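PDB 4TPS: sporulation inhibitor of replication protein SirA from Bacillus subtilis, which inhibits initiation of DNA replication during sporulation, enforcing diploidy, by keeping DnaA from the replication origin or by binding its domain I and blocking DnaD. Local coordinates for residues T59-L71 and A98-V110. Numbering follows the deposited sequence.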
# COMPACT_ATOMS: atom_id res chain seq x y z
N THR A 59 -0.99 0.19 -4.28
CA THR A 59 -2.23 0.88 -4.52
C THR A 59 -2.34 1.32 -5.98
O THR A 59 -1.33 1.42 -6.72
CB THR A 59 -2.38 2.11 -3.58
OG1 THR A 59 -1.35 3.07 -3.80
CG2 THR A 59 -2.37 1.70 -2.12
N GLN A 60 -3.58 1.62 -6.39
CA GLN A 60 -3.88 2.09 -7.75
C GLN A 60 -4.20 3.57 -7.71
O GLN A 60 -4.75 4.06 -6.72
CB GLN A 60 -5.12 1.36 -8.31
CG GLN A 60 -4.92 -0.15 -8.32
CD GLN A 60 -5.92 -0.89 -9.19
OE1 GLN A 60 -6.96 -0.40 -9.46
NE2 GLN A 60 -5.55 -2.07 -9.65
N PRO A 61 -3.92 4.27 -8.80
CA PRO A 61 -4.38 5.67 -8.89
C PRO A 61 -5.93 5.72 -8.80
O PRO A 61 -6.64 4.84 -9.35
CB PRO A 61 -3.90 6.13 -10.26
CG PRO A 61 -3.07 5.07 -10.82
CD PRO A 61 -3.22 3.82 -10.01
N ILE A 62 -6.43 6.76 -8.16
CA ILE A 62 -7.90 6.93 -8.13
C ILE A 62 -8.37 7.29 -9.58
O ILE A 62 -7.74 8.07 -10.22
CB ILE A 62 -8.28 8.05 -7.13
CG1 ILE A 62 -7.76 7.74 -5.69
CG2 ILE A 62 -9.77 8.30 -7.13
CD1 ILE A 62 -8.16 6.39 -5.11
N PRO A 63 -9.46 6.68 -10.09
CA PRO A 63 -9.90 7.01 -11.48
C PRO A 63 -10.73 8.27 -11.44
O PRO A 63 -11.93 8.23 -11.22
CB PRO A 63 -10.70 5.74 -11.91
CG PRO A 63 -11.20 5.20 -10.59
CD PRO A 63 -10.19 5.53 -9.53
N ILE A 64 -10.03 9.41 -11.55
CA ILE A 64 -10.64 10.70 -11.19
C ILE A 64 -11.88 11.01 -12.04
O ILE A 64 -12.95 11.39 -11.52
CB ILE A 64 -9.62 11.86 -11.30
CG1 ILE A 64 -8.40 11.64 -10.35
CG2 ILE A 64 -10.30 13.19 -11.00
CD1 ILE A 64 -8.73 11.70 -8.88
N LEU A 65 -11.74 10.93 -13.37
CA LEU A 65 -12.87 11.29 -14.22
C LEU A 65 -14.10 10.35 -13.98
O LEU A 65 -15.24 10.83 -13.88
CB LEU A 65 -12.47 11.32 -15.68
CG LEU A 65 -13.64 11.61 -16.64
CD1 LEU A 65 -14.27 12.95 -16.36
CD2 LEU A 65 -13.24 11.52 -18.12
N HIS A 66 -13.83 9.06 -13.82
CA HIS A 66 -14.87 8.10 -13.50
C HIS A 66 -15.57 8.49 -12.19
O HIS A 66 -16.79 8.49 -12.10
CB HIS A 66 -14.24 6.70 -13.44
CG HIS A 66 -15.20 5.57 -13.28
ND1 HIS A 66 -16.41 5.49 -13.94
CD2 HIS A 66 -15.10 4.42 -12.57
CE1 HIS A 66 -17.03 4.38 -13.60
NE2 HIS A 66 -16.24 3.69 -12.79
N MET A 67 -14.78 8.85 -11.19
CA MET A 67 -15.35 9.27 -9.88
C MET A 67 -16.22 10.50 -10.06
O MET A 67 -17.30 10.57 -9.48
CB MET A 67 -14.25 9.49 -8.86
CG MET A 67 -13.66 8.25 -8.28
SD MET A 67 -14.89 7.10 -7.62
CE MET A 67 -15.69 8.17 -6.49
N HIS A 68 -15.72 11.51 -10.81
CA HIS A 68 -16.47 12.73 -11.00
C HIS A 68 -17.85 12.39 -11.59
O HIS A 68 -18.88 12.91 -11.13
CB HIS A 68 -15.81 13.68 -11.95
CG HIS A 68 -14.72 14.50 -11.36
ND1 HIS A 68 -14.92 15.33 -10.30
CD2 HIS A 68 -13.45 14.71 -11.77
CE1 HIS A 68 -13.81 15.99 -10.03
NE2 HIS A 68 -12.90 15.63 -10.92
N GLN A 69 -17.86 11.54 -12.62
CA GLN A 69 -19.11 11.19 -13.27
C GLN A 69 -20.09 10.51 -12.32
O GLN A 69 -21.28 10.87 -12.25
CB GLN A 69 -18.83 10.36 -14.48
CG GLN A 69 -18.03 11.17 -15.51
CD GLN A 69 -17.46 10.36 -16.67
OE1 GLN A 69 -17.10 9.19 -16.53
NE2 GLN A 69 -17.34 11.02 -17.84
N ARG A 70 -19.58 9.53 -11.60
CA ARG A 70 -20.41 8.80 -10.65
C ARG A 70 -20.92 9.65 -9.49
O ARG A 70 -22.12 9.52 -9.08
CB ARG A 70 -19.63 7.57 -10.13
CG ARG A 70 -19.35 6.50 -11.16
CD ARG A 70 -20.65 5.81 -11.56
NE ARG A 70 -20.46 4.71 -12.53
CZ ARG A 70 -20.32 3.42 -12.21
NH1 ARG A 70 -20.34 3.01 -10.94
NH2 ARG A 70 -20.17 2.52 -13.18
N LEU A 71 -20.06 10.51 -9.00
CA LEU A 71 -20.48 11.44 -7.93
C LEU A 71 -21.56 12.40 -8.39
O LEU A 71 -22.57 12.61 -7.68
CB LEU A 71 -19.27 12.22 -7.41
CG LEU A 71 -18.28 11.39 -6.56
CD1 LEU A 71 -16.95 12.12 -6.50
CD2 LEU A 71 -18.84 11.13 -5.18
N ALA A 98 -20.59 15.93 5.13
CA ALA A 98 -19.35 15.17 4.76
C ALA A 98 -18.63 15.84 3.63
O ALA A 98 -19.24 16.43 2.74
CB ALA A 98 -19.65 13.73 4.41
N THR A 99 -17.31 15.74 3.69
CA THR A 99 -16.36 16.21 2.70
C THR A 99 -15.62 15.05 2.11
O THR A 99 -15.15 14.21 2.87
CB THR A 99 -15.34 17.20 3.35
OG1 THR A 99 -16.05 18.22 4.10
CG2 THR A 99 -14.43 17.87 2.29
N PHE A 100 -15.49 15.07 0.78
CA PHE A 100 -14.78 14.02 -0.02
C PHE A 100 -13.70 14.72 -0.80
O PHE A 100 -13.99 15.70 -1.53
CB PHE A 100 -15.80 13.35 -0.93
CG PHE A 100 -15.23 12.33 -1.90
CD1 PHE A 100 -14.68 12.74 -3.11
CD2 PHE A 100 -15.29 10.98 -1.62
CE1 PHE A 100 -14.21 11.81 -4.02
CE2 PHE A 100 -14.81 10.07 -2.53
CZ PHE A 100 -14.27 10.50 -3.72
N MET A 101 -12.46 14.27 -0.66
CA MET A 101 -11.34 14.84 -1.42
C MET A 101 -10.61 13.70 -2.15
O MET A 101 -10.21 12.72 -1.54
CB MET A 101 -10.36 15.49 -0.43
CG MET A 101 -11.03 16.50 0.50
SD MET A 101 -10.13 17.20 1.91
CE MET A 101 -9.77 18.81 1.17
N MET A 102 -10.41 13.83 -3.46
CA MET A 102 -9.67 12.83 -4.19
C MET A 102 -8.42 13.39 -4.83
O MET A 102 -8.47 14.34 -5.59
CB MET A 102 -10.58 12.09 -5.19
CG MET A 102 -11.16 12.87 -6.27
SD MET A 102 -12.19 11.79 -7.29
CE MET A 102 -13.12 13.12 -8.08
N LYS A 103 -7.29 12.72 -4.57
CA LYS A 103 -6.01 13.15 -5.11
C LYS A 103 -5.04 12.05 -5.30
O LYS A 103 -4.67 11.41 -4.31
CB LYS A 103 -5.35 14.21 -4.19
CG LYS A 103 -4.26 15.04 -4.85
CD LYS A 103 -3.72 16.03 -3.82
CE LYS A 103 -2.45 16.73 -4.30
NZ LYS A 103 -2.75 17.83 -5.24
N GLU A 104 -4.48 11.94 -6.52
CA GLU A 104 -3.46 10.93 -6.78
C GLU A 104 -3.92 9.49 -6.41
O GLU A 104 -4.73 8.88 -7.16
CB GLU A 104 -2.06 11.38 -6.23
CG GLU A 104 -1.49 12.46 -7.17
CD GLU A 104 -0.49 13.43 -6.56
OE1 GLU A 104 -0.52 14.62 -6.94
OE2 GLU A 104 0.33 12.98 -5.74
N HIS A 105 -3.39 8.92 -5.32
CA HIS A 105 -3.74 7.59 -4.92
C HIS A 105 -4.58 7.60 -3.70
O HIS A 105 -4.89 6.54 -3.23
CB HIS A 105 -2.53 6.64 -4.59
CG HIS A 105 -1.77 6.15 -5.77
ND1 HIS A 105 -1.30 4.85 -5.85
CD2 HIS A 105 -1.38 6.76 -6.92
CE1 HIS A 105 -0.62 4.69 -6.97
NE2 HIS A 105 -0.66 5.83 -7.64
N MET A 106 -5.04 8.75 -3.22
CA MET A 106 -5.70 8.75 -1.90
C MET A 106 -7.05 9.47 -2.04
O MET A 106 -7.14 10.50 -2.73
CB MET A 106 -4.82 9.43 -0.81
CG MET A 106 -5.47 9.86 0.53
SD MET A 106 -4.19 10.80 1.47
CE MET A 106 -4.44 12.43 0.78
N ILE A 107 -8.03 8.96 -1.32
CA ILE A 107 -9.28 9.70 -1.00
C ILE A 107 -9.33 10.00 0.50
O ILE A 107 -9.04 9.15 1.32
CB ILE A 107 -10.50 8.85 -1.41
CG1 ILE A 107 -10.59 8.87 -2.94
CG2 ILE A 107 -11.79 9.45 -0.87
CD1 ILE A 107 -11.52 7.83 -3.49
N GLU A 108 -9.76 11.21 0.87
CA GLU A 108 -9.91 11.53 2.27
C GLU A 108 -11.37 11.95 2.42
O GLU A 108 -11.90 12.73 1.61
CB GLU A 108 -9.06 12.68 2.67
CG GLU A 108 -7.69 12.44 3.14
CD GLU A 108 -7.13 13.70 3.81
OE1 GLU A 108 -7.53 14.16 4.92
OE2 GLU A 108 -6.32 14.27 3.15
N ILE A 109 -11.99 11.46 3.47
CA ILE A 109 -13.38 11.80 3.80
C ILE A 109 -13.42 12.29 5.26
O ILE A 109 -12.89 11.65 6.15
CB ILE A 109 -14.30 10.63 3.59
CG1 ILE A 109 -14.36 10.23 2.09
CG2 ILE A 109 -15.68 10.89 4.16
CD1 ILE A 109 -14.95 8.87 1.81
N VAL A 110 -14.10 13.41 5.49
CA VAL A 110 -14.42 13.88 6.85
C VAL A 110 -15.92 13.94 6.96
O VAL A 110 -16.56 14.44 6.10
CB VAL A 110 -13.79 15.29 7.11
CG1 VAL A 110 -14.19 15.80 8.49
CG2 VAL A 110 -12.28 15.24 6.94
O HOH W 1 -5.19 4.20 -4.00
O HOH W 2 -5.40 9.68 -9.77
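The beta hairpin of strands 98-103 and 106-110, closed by a type II' turn from K103 to M106, meets segment 59-71 twice: its turn lies on the 59-63 linker, and strand 98-103 packs against helix 64-71, running nearly antiparallel to it (158°, closest approach of the axes 10.1 Å). At the turn, I62 N donates to E104 O over 2.9 Å, nearly straight at 169°, and a water joins the same E104 O to I62 O. H105 ND1 donates to T59 OG1 at 2.7 Å, with the oxygen 8° from the ring plane; T59 OG1 is also hydrogen-bonded to I55 O. P61 N sits 3.7 Å above the plane of the H105 imidazole, over its centre. A leucine at H105 would probably leave T59 OG1 without its donor and lose the flat surface on which the Q60-P61 peptide rests. Further along, M67 CE and L71 CD1 approach the F100 ring obliquely. M102 makes much of the packing against the helix: its chain, extended beyond CG, passes I64 CD1 and brings SD to 3.5 Å from M67 CB. Its methyl makes a CH-pi contact with H68, whose ND1 is hydrogen-bonded to Y87 OH: M102 CE stands 3.6 Å from the H68 ring centroid.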